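Local coordinates for WbbZ protein (Klebsiella pneumoniae subsp. pneumoniae NTUH-K2044, PDB 6X1L) that is functionally uncharacterised but belongs to the polysaccharide pyruvyl transferase family, and so probably transfers pyruvyl groups to a bacterial surface polysaccharide, at residues K27-A33 with W195-D201; I78-Y82 with S247-N251; C124-I128 with A253-S258; N171-T175 with N224-V230. Residues are numbered along the deposited sequence.

Interaction 1 (K27-A33 with W195-D201)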
# COMPACT_ATOMS: atom_id res chain seq x y z
N LYS A 27 6.18 3.57 -20.41
CA LYS A 27 4.83 3.63 -19.86
C LYS A 27 4.62 2.38 -19.02
O LYS A 27 4.56 1.27 -19.56
CB LYS A 27 3.77 3.73 -20.95
CG LYS A 27 2.36 3.84 -20.39
CD LYS A 27 2.20 5.11 -19.56
CE LYS A 27 0.89 5.12 -18.77
NZ LYS A 27 0.91 4.15 -17.63
N ALA A 28 4.50 2.56 -17.70
CA ALA A 28 4.20 1.45 -16.82
C ALA A 28 2.79 0.93 -17.07
O ALA A 28 1.86 1.71 -17.31
CB ALA A 28 4.35 1.87 -15.36
N ASN A 29 2.63 -0.38 -17.01
CA ASN A 29 1.31 -0.98 -17.15
C ASN A 29 0.44 -0.59 -15.96
O ASN A 29 0.87 -0.76 -14.81
CB ASN A 29 1.44 -2.50 -17.23
CG ASN A 29 0.13 -3.18 -17.55
OD1 ASN A 29 -0.60 -2.76 -18.45
ND2 ASN A 29 -0.19 -4.24 -16.81
N PRO A 30 -0.75 -0.05 -16.18
CA PRO A 30 -1.68 0.18 -15.07
C PRO A 30 -2.35 -1.12 -14.63
O PRO A 30 -2.42 -2.10 -15.37
CB PRO A 30 -2.72 1.15 -15.65
CG PRO A 30 -2.11 1.66 -16.93
CD PRO A 30 -1.23 0.56 -17.43
N GLY A 31 -2.83 -1.11 -13.39
CA GLY A 31 -3.53 -2.26 -12.86
C GLY A 31 -3.42 -2.30 -11.35
O GLY A 31 -3.21 -1.28 -10.71
N ASN A 32 -3.58 -3.51 -10.81
CA ASN A 32 -3.60 -3.71 -9.37
C ASN A 32 -2.17 -3.76 -8.84
O ASN A 32 -1.21 -3.46 -9.54
CB ASN A 32 -4.43 -4.94 -9.01
CG ASN A 32 -3.88 -6.23 -9.62
OD1 ASN A 32 -2.66 -6.43 -9.70
ND2 ASN A 32 -4.78 -7.11 -10.02
N ALA A 33 -2.03 -4.13 -7.56
CA ALA A 33 -0.72 -4.13 -6.92
C ALA A 33 0.22 -5.18 -7.51
O ALA A 33 1.44 -5.05 -7.38
CB ALA A 33 -0.87 -4.35 -5.42
N TRP A 195 -3.73 -1.16 -3.91
CA TRP A 195 -3.57 -0.06 -4.85
C TRP A 195 -3.94 -0.58 -6.24
O TRP A 195 -3.41 -1.60 -6.68
CB TRP A 195 -2.14 0.48 -4.83
CG TRP A 195 -1.87 1.33 -3.62
CD1 TRP A 195 -1.48 0.90 -2.39
CD2 TRP A 195 -1.98 2.75 -3.54
NE1 TRP A 195 -1.34 1.97 -1.54
CE2 TRP A 195 -1.64 3.12 -2.22
CE3 TRP A 195 -2.34 3.75 -4.45
CZ2 TRP A 195 -1.64 4.45 -1.80
CZ3 TRP A 195 -2.34 5.07 -4.03
CH2 TRP A 195 -2.00 5.40 -2.71
N ASN A 196 -4.85 0.12 -6.92
CA ASN A 196 -5.40 -0.39 -8.17
C ASN A 196 -5.71 0.78 -9.09
O ASN A 196 -6.71 1.48 -8.89
CB ASN A 196 -6.65 -1.23 -7.92
CG ASN A 196 -7.19 -1.85 -9.19
OD1 ASN A 196 -6.45 -2.15 -10.12
ND2 ASN A 196 -8.51 -2.04 -9.23
N GLY A 197 -4.87 0.99 -10.10
CA GLY A 197 -5.07 2.09 -11.03
C GLY A 197 -3.78 2.40 -11.78
O GLY A 197 -2.85 1.60 -11.79
N ASP A 198 -3.76 3.58 -12.39
CA ASP A 198 -2.61 4.03 -13.18
C ASP A 198 -1.62 4.78 -12.29
O ASP A 198 -1.36 5.97 -12.44
CB ASP A 198 -3.08 4.90 -14.34
CG ASP A 198 -2.00 5.10 -15.40
OD1 ASP A 198 -1.01 4.34 -15.39
OD2 ASP A 198 -2.15 6.01 -16.23
N TYR A 199 -1.06 4.04 -11.33
CA TYR A 199 -0.15 4.61 -10.35
C TYR A 199 1.31 4.32 -10.61
O TYR A 199 2.17 5.03 -10.07
CB TYR A 199 -0.49 4.09 -8.95
CG TYR A 199 -1.90 4.40 -8.49
CD1 TYR A 199 -2.26 5.70 -8.15
CD2 TYR A 199 -2.85 3.40 -8.37
CE1 TYR A 199 -3.54 6.00 -7.72
CE2 TYR A 199 -4.14 3.69 -7.95
CZ TYR A 199 -4.48 4.99 -7.62
OH TYR A 199 -5.76 5.28 -7.20
N TRP A 200 1.62 3.33 -11.43
CA TRP A 200 2.92 2.67 -11.34
C TRP A 200 4.03 3.38 -12.12
O TRP A 200 5.15 2.87 -12.13
CB TRP A 200 2.76 1.22 -11.78
CG TRP A 200 1.60 0.59 -11.05
CD1 TRP A 200 0.49 0.03 -11.60
CD2 TRP A 200 1.43 0.52 -9.63
NE1 TRP A 200 -0.36 -0.42 -10.61
CE2 TRP A 200 0.20 -0.12 -9.39
CE3 TRP A 200 2.20 0.93 -8.53
CZ2 TRP A 200 -0.28 -0.37 -8.10
CZ3 TRP A 200 1.72 0.69 -7.25
CH2 TRP A 200 0.50 0.04 -7.05
N ASP A 201 3.76 4.54 -12.70
CA ASP A 201 4.83 5.38 -13.23
C ASP A 201 5.61 6.10 -12.13
O ASP A 201 6.62 6.74 -12.43
CB ASP A 201 4.25 6.39 -14.22
CG ASP A 201 3.65 5.73 -15.44
OD1 ASP A 201 4.38 5.00 -16.15
OD2 ASP A 201 2.44 5.92 -15.69

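Interaction 2 (I78-Y82 with S247-N251)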
# COMPACT_ATOMS: atom_id res chain seq x y z
N ILE A 78 -5.57 -8.61 -23.35
CA ILE A 78 -6.41 -9.80 -23.43
C ILE A 78 -7.74 -9.40 -24.05
O ILE A 78 -8.59 -8.80 -23.37
CB ILE A 78 -6.61 -10.45 -22.06
CG1 ILE A 78 -5.27 -10.98 -21.53
CG2 ILE A 78 -7.63 -11.58 -22.16
CD1 ILE A 78 -5.37 -11.65 -20.19
N GLU A 79 -7.93 -9.75 -25.32
CA GLU A 79 -9.15 -9.39 -26.02
C GLU A 79 -10.35 -10.08 -25.39
O GLU A 79 -10.30 -11.26 -25.03
CB GLU A 79 -9.03 -9.77 -27.50
CG GLU A 79 -10.22 -9.36 -28.35
CD GLU A 79 -9.97 -9.54 -29.83
OE1 GLU A 79 -10.75 -8.99 -30.64
OE2 GLU A 79 -8.98 -10.22 -30.20
N GLY A 80 -11.44 -9.33 -25.24
CA GLY A 80 -12.59 -9.79 -24.51
C GLY A 80 -12.52 -9.58 -23.01
O GLY A 80 -13.50 -9.88 -22.32
N LEU A 81 -11.40 -9.08 -22.50
CA LEU A 81 -11.25 -8.80 -21.07
C LEU A 81 -10.91 -7.33 -20.83
O LEU A 81 -11.72 -6.61 -20.25
CB LEU A 81 -10.19 -9.71 -20.45
CG LEU A 81 -10.68 -10.97 -19.72
CD1 LEU A 81 -9.59 -11.50 -18.81
CD2 LEU A 81 -11.95 -10.68 -18.94
N TYR A 82 -9.74 -6.88 -21.25
CA TYR A 82 -9.31 -5.50 -21.04
C TYR A 82 -8.95 -4.87 -22.38
O TYR A 82 -8.39 -5.53 -23.26
CB TYR A 82 -8.10 -5.42 -20.10
CG TYR A 82 -8.16 -6.38 -18.93
CD1 TYR A 82 -8.85 -6.05 -17.77
CD2 TYR A 82 -7.50 -7.61 -18.99
CE1 TYR A 82 -8.89 -6.93 -16.70
CE2 TYR A 82 -7.54 -8.49 -17.92
CZ TYR A 82 -8.24 -8.14 -16.78
OH TYR A 82 -8.27 -9.02 -15.72
N SER A 247 -8.85 -17.92 -15.90
CA SER A 247 -9.23 -18.12 -17.29
C SER A 247 -8.07 -17.75 -18.23
O SER A 247 -7.05 -17.19 -17.82
CB SER A 247 -10.47 -17.30 -17.62
OG SER A 247 -10.26 -15.92 -17.34
N TYR A 248 -8.24 -18.10 -19.50
CA TYR A 248 -7.27 -17.81 -20.55
C TYR A 248 -5.89 -18.40 -20.26
O TYR A 248 -4.89 -17.92 -20.80
CB TYR A 248 -7.15 -16.29 -20.78
CG TYR A 248 -8.40 -15.66 -21.37
CD1 TYR A 248 -9.41 -15.17 -20.55
CD2 TYR A 248 -8.55 -15.54 -22.74
CE1 TYR A 248 -10.54 -14.58 -21.09
CE2 TYR A 248 -9.68 -14.95 -23.29
CZ TYR A 248 -10.67 -14.48 -22.46
OH TYR A 248 -11.79 -13.90 -23.01
N TYR A 249 -5.83 -19.42 -19.41
CA TYR A 249 -4.57 -20.08 -19.04
C TYR A 249 -3.52 -19.09 -18.55
O TYR A 249 -2.32 -19.30 -18.72
CB TYR A 249 -4.03 -20.91 -20.22
CG TYR A 249 -4.89 -22.10 -20.52
CD1 TYR A 249 -5.95 -22.01 -21.41
CD2 TYR A 249 -4.66 -23.32 -19.89
CE1 TYR A 249 -6.75 -23.11 -21.68
CE2 TYR A 249 -5.45 -24.42 -20.15
CZ TYR A 249 -6.50 -24.31 -21.05
OH TYR A 249 -7.29 -25.40 -21.31
N LYS A 250 -3.98 -18.00 -17.92
CA LYS A 250 -3.06 -16.93 -17.53
C LYS A 250 -2.12 -17.39 -16.43
O LYS A 250 -0.89 -17.26 -16.55
CB LYS A 250 -3.86 -15.70 -17.08
CG LYS A 250 -4.49 -14.92 -18.23
CD LYS A 250 -5.83 -14.31 -17.81
CE LYS A 250 -5.72 -13.51 -16.53
NZ LYS A 250 -7.06 -13.10 -16.02
N ASN A 251 -2.67 -17.93 -15.34
CA ASN A 251 -1.82 -18.42 -14.26
C ASN A 251 -1.05 -19.68 -14.68
O ASN A 251 0.16 -19.77 -14.47
CB ASN A 251 -2.66 -18.71 -13.01
CG ASN A 251 -3.18 -17.44 -12.36
OD1 ASN A 251 -2.77 -16.33 -12.71
ND2 ASN A 251 -4.07 -17.59 -11.39

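Interaction 3 (C124-I128 with A253-S258)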
# COMPACT_ATOMS: atom_id res chain seq x y z
N CYS A 124 7.46 -12.21 -24.52
CA CYS A 124 6.41 -13.08 -24.00
C CYS A 124 6.90 -13.74 -22.72
O CYS A 124 8.03 -14.23 -22.65
CB CYS A 124 6.03 -14.14 -25.03
SG CYS A 124 5.84 -13.47 -26.71
N ARG A 125 6.04 -13.76 -21.70
CA ARG A 125 6.41 -14.30 -20.40
C ARG A 125 5.98 -15.74 -20.20
O ARG A 125 6.14 -16.28 -19.10
CB ARG A 125 5.87 -13.41 -19.28
CG ARG A 125 4.36 -13.39 -19.15
CD ARG A 125 3.94 -12.40 -18.04
NE ARG A 125 2.50 -12.44 -17.79
CZ ARG A 125 1.88 -11.65 -16.93
NH1 ARG A 125 2.57 -10.74 -16.24
NH2 ARG A 125 0.57 -11.75 -16.76
N GLU A 126 5.43 -16.39 -21.23
CA GLU A 126 5.17 -17.82 -21.17
C GLU A 126 5.03 -18.37 -22.59
O GLU A 126 5.04 -17.62 -23.57
CB GLU A 126 3.92 -18.14 -20.33
CG GLU A 126 2.90 -17.01 -20.21
CD GLU A 126 2.00 -16.90 -21.42
OE1 GLU A 126 2.07 -17.79 -22.30
OE2 GLU A 126 1.23 -15.92 -21.49
N ASN A 127 4.90 -19.69 -22.68
CA ASN A 127 4.98 -20.39 -23.96
C ASN A 127 3.73 -20.22 -24.81
O ASN A 127 3.80 -20.34 -26.04
CB ASN A 127 5.22 -21.88 -23.73
CG ASN A 127 6.69 -22.22 -23.59
OD1 ASN A 127 7.51 -21.78 -24.39
ND2 ASN A 127 7.02 -23.01 -22.58
N ILE A 128 2.57 -19.99 -24.18
CA ILE A 128 1.34 -19.84 -24.95
C ILE A 128 1.35 -18.53 -25.73
O ILE A 128 1.01 -18.49 -26.91
CB ILE A 128 0.12 -19.93 -24.01
CG1 ILE A 128 0.08 -21.30 -23.33
CG2 ILE A 128 -1.16 -19.68 -24.80
CD1 ILE A 128 -1.18 -21.55 -22.54
N ALA A 253 -0.02 -20.88 -17.51
CA ALA A 253 1.06 -20.74 -18.48
C ALA A 253 2.32 -20.14 -17.85
O ALA A 253 3.44 -20.55 -18.17
CB ALA A 253 0.61 -19.90 -19.67
N VAL A 254 2.16 -19.17 -16.95
CA VAL A 254 3.33 -18.61 -16.28
C VAL A 254 3.93 -19.64 -15.33
O VAL A 254 5.16 -19.73 -15.19
CB VAL A 254 2.96 -17.30 -15.55
CG1 VAL A 254 4.15 -16.78 -14.76
CG2 VAL A 254 2.50 -16.25 -16.55
N TYR A 255 3.08 -20.44 -14.68
CA TYR A 255 3.58 -21.48 -13.78
C TYR A 255 4.43 -22.49 -14.52
O TYR A 255 5.52 -22.86 -14.07
CB TYR A 255 2.41 -22.18 -13.08
CG TYR A 255 2.85 -23.41 -12.32
CD1 TYR A 255 3.36 -23.30 -11.02
CD2 TYR A 255 2.77 -24.67 -12.88
CE1 TYR A 255 3.76 -24.42 -10.32
CE2 TYR A 255 3.18 -25.80 -12.19
CZ TYR A 255 3.67 -25.66 -10.91
OH TYR A 255 4.08 -26.78 -10.21
N ASN A 256 3.94 -22.97 -15.67
CA ASN A 256 4.67 -24.00 -16.41
C ASN A 256 6.01 -23.48 -16.92
O ASN A 256 6.98 -24.25 -16.99
CB ASN A 256 3.82 -24.51 -17.58
CG ASN A 256 2.66 -25.38 -17.12
OD1 ASN A 256 2.76 -26.09 -16.12
ND2 ASN A 256 1.55 -25.32 -17.85
N TYR A 257 6.10 -22.20 -17.27
CA TYR A 257 7.33 -21.67 -17.83
C TYR A 257 8.34 -21.24 -16.76
O TYR A 257 9.55 -21.43 -16.95
CB TYR A 257 7.04 -20.48 -18.75
CG TYR A 257 8.28 -19.95 -19.43
CD1 TYR A 257 8.89 -20.67 -20.46
CD2 TYR A 257 8.84 -18.74 -19.06
CE1 TYR A 257 10.03 -20.19 -21.08
CE2 TYR A 257 9.97 -18.25 -19.68
CZ TYR A 257 10.56 -18.98 -20.69
OH TYR A 257 11.70 -18.50 -21.30
N SER A 258 7.87 -20.66 -15.65
CA SER A 258 8.75 -19.97 -14.72
C SER A 258 8.79 -20.57 -13.32
O SER A 258 9.82 -20.46 -12.65
CB SER A 258 8.34 -18.49 -14.60
OG SER A 258 8.53 -17.81 -15.83
O HOH W 1 6.98 -15.62 -16.55

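Interaction 4 (N171-T175 with N224-V230)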
# COMPACT_ATOMS: atom_id res chain seq x y z
N ASN A 171 -4.68 -16.74 2.81
CA ASN A 171 -5.56 -16.88 1.65
C ASN A 171 -5.61 -15.55 0.92
O ASN A 171 -6.01 -14.53 1.50
CB ASN A 171 -6.96 -17.31 2.08
CG ASN A 171 -6.99 -18.70 2.68
OD1 ASN A 171 -6.18 -19.55 2.34
ND2 ASN A 171 -7.95 -18.94 3.58
N CYS A 172 -5.19 -15.54 -0.35
CA CYS A 172 -5.13 -14.33 -1.17
C CYS A 172 -5.83 -14.60 -2.50
O CYS A 172 -5.18 -14.79 -3.53
CB CYS A 172 -3.68 -13.87 -1.36
SG CYS A 172 -2.76 -13.64 0.19
N PHE A 173 -7.16 -14.60 -2.48
CA PHE A 173 -7.96 -14.97 -3.64
C PHE A 173 -8.73 -13.77 -4.17
O PHE A 173 -9.12 -12.86 -3.43
CB PHE A 173 -8.93 -16.10 -3.31
CG PHE A 173 -8.25 -17.43 -3.10
CD1 PHE A 173 -8.04 -18.28 -4.17
CD2 PHE A 173 -7.84 -17.81 -1.84
CE1 PHE A 173 -7.41 -19.50 -3.98
CE2 PHE A 173 -7.21 -19.03 -1.64
CZ PHE A 173 -7.00 -19.87 -2.72
N ARG A 174 -8.97 -13.81 -5.49
CA ARG A 174 -9.70 -12.76 -6.18
C ARG A 174 -11.10 -12.61 -5.61
O ARG A 174 -11.85 -13.58 -5.51
CB ARG A 174 -9.75 -13.10 -7.67
CG ARG A 174 -10.24 -11.98 -8.57
CD ARG A 174 -9.97 -12.32 -10.02
NE ARG A 174 -10.62 -11.39 -10.93
CZ ARG A 174 -11.83 -11.57 -11.44
NH1 ARG A 174 -12.52 -12.67 -11.14
NH2 ARG A 174 -12.35 -10.67 -12.25
N THR A 175 -11.46 -11.37 -5.25
CA THR A 175 -12.69 -11.12 -4.50
C THR A 175 -13.94 -11.42 -5.31
O THR A 175 -15.00 -11.71 -4.74
CB THR A 175 -12.73 -9.67 -4.01
OG1 THR A 175 -12.59 -8.79 -5.14
CG2 THR A 175 -11.62 -9.40 -3.03
N ASN A 224 -1.93 -19.47 -0.15
CA ASN A 224 -2.89 -20.01 -1.11
C ASN A 224 -3.41 -18.85 -1.95
O ASN A 224 -3.94 -17.88 -1.41
CB ASN A 224 -4.05 -20.71 -0.40
CG ASN A 224 -3.59 -21.79 0.56
OD1 ASN A 224 -2.84 -22.69 0.19
ND2 ASN A 224 -4.04 -21.70 1.81
N THR A 225 -3.28 -18.95 -3.28
CA THR A 225 -3.67 -17.81 -4.09
C THR A 225 -4.01 -18.23 -5.52
O THR A 225 -3.54 -19.26 -6.01
CB THR A 225 -2.57 -16.74 -4.11
OG1 THR A 225 -3.03 -15.59 -4.83
CG2 THR A 225 -1.30 -17.27 -4.77
N ASP A 226 -4.85 -17.42 -6.16
CA ASP A 226 -5.06 -17.42 -7.61
C ASP A 226 -4.58 -16.12 -8.24
O ASP A 226 -5.01 -15.77 -9.35
CB ASP A 226 -6.53 -17.67 -7.94
CG ASP A 226 -7.46 -16.55 -7.45
OD1 ASP A 226 -6.97 -15.57 -6.86
OD2 ASP A 226 -8.68 -16.65 -7.67
N ARG A 227 -3.73 -15.38 -7.53
CA ARG A 227 -3.19 -14.11 -7.98
C ARG A 227 -1.74 -14.32 -8.38
O ARG A 227 -0.91 -14.67 -7.54
CB ARG A 227 -3.29 -13.06 -6.87
CG ARG A 227 -4.70 -12.60 -6.54
CD ARG A 227 -5.27 -11.75 -7.66
NE ARG A 227 -6.36 -10.90 -7.19
CZ ARG A 227 -7.07 -10.10 -7.98
NH1 ARG A 227 -6.80 -10.04 -9.28
NH2 ARG A 227 -8.05 -9.36 -7.48
N LEU A 228 -1.44 -14.08 -9.66
CA LEU A 228 -0.14 -14.46 -10.22
C LEU A 228 1.01 -13.88 -9.40
O LEU A 228 1.91 -14.61 -8.97
CB LEU A 228 -0.04 -13.99 -11.67
CG LEU A 228 1.29 -14.28 -12.35
CD1 LEU A 228 1.57 -15.78 -12.34
CD2 LEU A 228 1.27 -13.75 -13.78
N HIS A 229 0.99 -12.58 -9.16
CA HIS A 229 2.16 -11.97 -8.54
C HIS A 229 2.21 -12.14 -7.03
O HIS A 229 3.28 -11.99 -6.45
CB HIS A 229 2.25 -10.50 -8.96
CG HIS A 229 2.70 -10.34 -10.38
ND1 HIS A 229 1.82 -10.35 -11.44
CD2 HIS A 229 3.93 -10.25 -10.92
CE1 HIS A 229 2.49 -10.23 -12.57
NE2 HIS A 229 3.78 -10.17 -12.28
N VAL A 230 1.09 -12.49 -6.40
CA VAL A 230 1.18 -13.05 -5.05
C VAL A 230 1.95 -14.37 -5.09
O VAL A 230 2.86 -14.60 -4.29
CB VAL A 230 -0.22 -13.23 -4.45
CG1 VAL A 230 -0.13 -13.97 -3.12
CG2 VAL A 230 -0.91 -11.89 -4.28

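Interaction 1 (K27-A33 with W195-D201)
This is a loop-to-loop contact between the two Rossmann-like halves of a GT-B-type fold: 27-33 links strand 23-27 to helix 33-48 in the six-stranded half, and 195-201 leads into helix 203-218 of the four-stranded half. Its centre is a single antiparallel bridge, a hydrogen-bonded pair, in which Gly31 N donates to Gly197 O (3.1 Å) and Gly197 N to Gly31 O (2.9 Å). Both glycines have backbone angles (phi 154° and 162°) at which a CB would jam against the preceding carbonyl. Gly31 O also accepts from the indole Trp200 NE1 at 3.0 Å, and Trp200 CB packs on Ala28 CB (4.0 Å). At the strand end the contact becomes ionic. Lys27 NZ bridges Asp198 OD1 and Asp201 OD2, 3.0 Å from each, and donates to Ala28 O at 2.6 Å. The other oxygen of that second carboxylate, Asp201 OD1, accepts a hydrogen bond from Ala28 N at 2.9 Å, with an N-H...O angle of 160°.

Interaction 2 (I78-Y82 with S247-N251)
The segment 247-251 brings the start of helix 250-259 against the loop 78-82, and side-chain packing carries the contact, which buries 241 Å² in all. Ser247 contributes through its own backbone: its carbonyl O accepts from Lys250 N at 3.2 Å, closing the turn that leads into the helix. Tyr248 follows with positive phi and psi (58° and 22°) and its CA-CB bond directed toward the loop. Its ring meets Ile78 face-on in a CH-pi contact, with Ile78 CG2 4.0 Å from the ring centroid and only 5° off the normal. Leu81 CG lies 3.9 Å from Tyr248 CE1, so a second aliphatic side chain also packs on the ring. The loop is itself folded back, since Leu81 N and Tyr82 N both donate to Ile78 O, at 3.0 and 3.1 Å. Tyr249 occupies the N-cap position, and Lys250 opens the helix. The aliphatic part of Lys250 continues the packing, with its CD 3.6 Å from Ile78 CD1, while its NZ is 4.1 Å from Leu81 CD1. Asn251 is out of reach of 78-82; its ND2 donates to Tyr244 O and Asp226 O. Around this surface contact, Arg107 donates through NE to Tyr248 O and also packs on Ile78. The loop 78-82 leads from strand 67-71 toward helix 84-92, so the contact joins the six-stranded half to the start of helix 250-259.

Interaction 3 (C124-I128 with A253-S258)
Side-chain packing and one bridging water make up this buried contact between the strand-to-helix turn 124-128 and helix 250-259; it covers 341 Å² over both sides. In the van der Waals group, Ile128 CD1 touches Ala253 CB at 3.8 Å, Glu126 CG lies 3.8 Å from Val254 CG2, and Glu126 CB approaches Ala253 O to 3.3 Å. Tyr257 lies across the turn, its CD2 3.7 Å from Arg125 O, while Asn127 ND2 meets the edge of its ring, 3.7 Å from CD1. The backbones come closest at Glu126 and Val254, with CA atoms 5.3 Å apart. The polar link is indirect: one water donates to Arg125 O and to Ser258 OG, 2.8 Å from each; Ser258 OG is also hydrogen-bonded to Asp148 OD1. Charged ends find partners outside the two segments, Arg125 NH1 in a salt bridge with Asp149 and Glu126 OE2 in a hydrogen bond with Thr129 OG1. Local to 124-128, Glu126 is the N-cap of helix 127-135. Within 253-258 the helix widens into a pi-type turn at 255-258. The contact thus sets helix 250-259 against the end of strand 120-124 and the start of helix 127-135, with strand 144-146 touching Asn127 and Tyr257 and helix 228-236 touching Arg125 and Val254.

Interaction 4 (N171-T175 with N224-V230)
Two neighbouring parallel strands of the four-stranded sheet, 167-172 and 220-225, meet here at their C-terminal ends, where the chain turns into loops. Cys172 N donates to Asn224 O at 2.9 Å (166°), and beside it Asn224 ND2 donates to Asn171 OD1 at 3.1 Å; Asn224 OD1 is taken by Asn242. Thr225 OG1 has two roles: it donates to Cys172 O at 2.6 Å and accepts from Arg227 N at 2.8 Å, making an ST turn. Past the strands, Arg174 N donates to Asp226 OD1 at 3.0 Å, whereas Asp226 N is buried by the contact with no partner in the model. Thr225 CA makes a CH-pi contact over the face of the Phe173 ring, 4.2 Å from its centroid and 15° off the normal, and Cys172 CB packs on Val230 CG1 at 4.0 Å. Arg174 NE and Arg227 NH1 lie 4.4 Å apart, like charges; Arg227 NH2 forms a salt bridge with Asp190. Thr225 OG1 as donor and Asp226 OD1 as acceptor thus extend the pairing beyond the regular backbone ladder.

From the N terminus, 27-33 leaves the first strand of the six-stranded half and waits 162 residues for 195-201 to close interaction 1, tying that half to the four-stranded one. Before it closes, 78-82 opens interaction 2, 124-128 opens interaction 3 and 171-175 opens interaction 4. Interaction 1 therefore crosses all three. Interaction 4 closes next, at 224-230, within the four-stranded half, and is nested inside the loops of both interactions 2 and 3. Interactions 2 and 3 cross each other, and their second segments both involve helix 250-259, which they tie to the six-stranded half. Interaction 4 touches all the others, through Arg227 with Asn32, Asp226 with Asn251 and Leu228 with Val254.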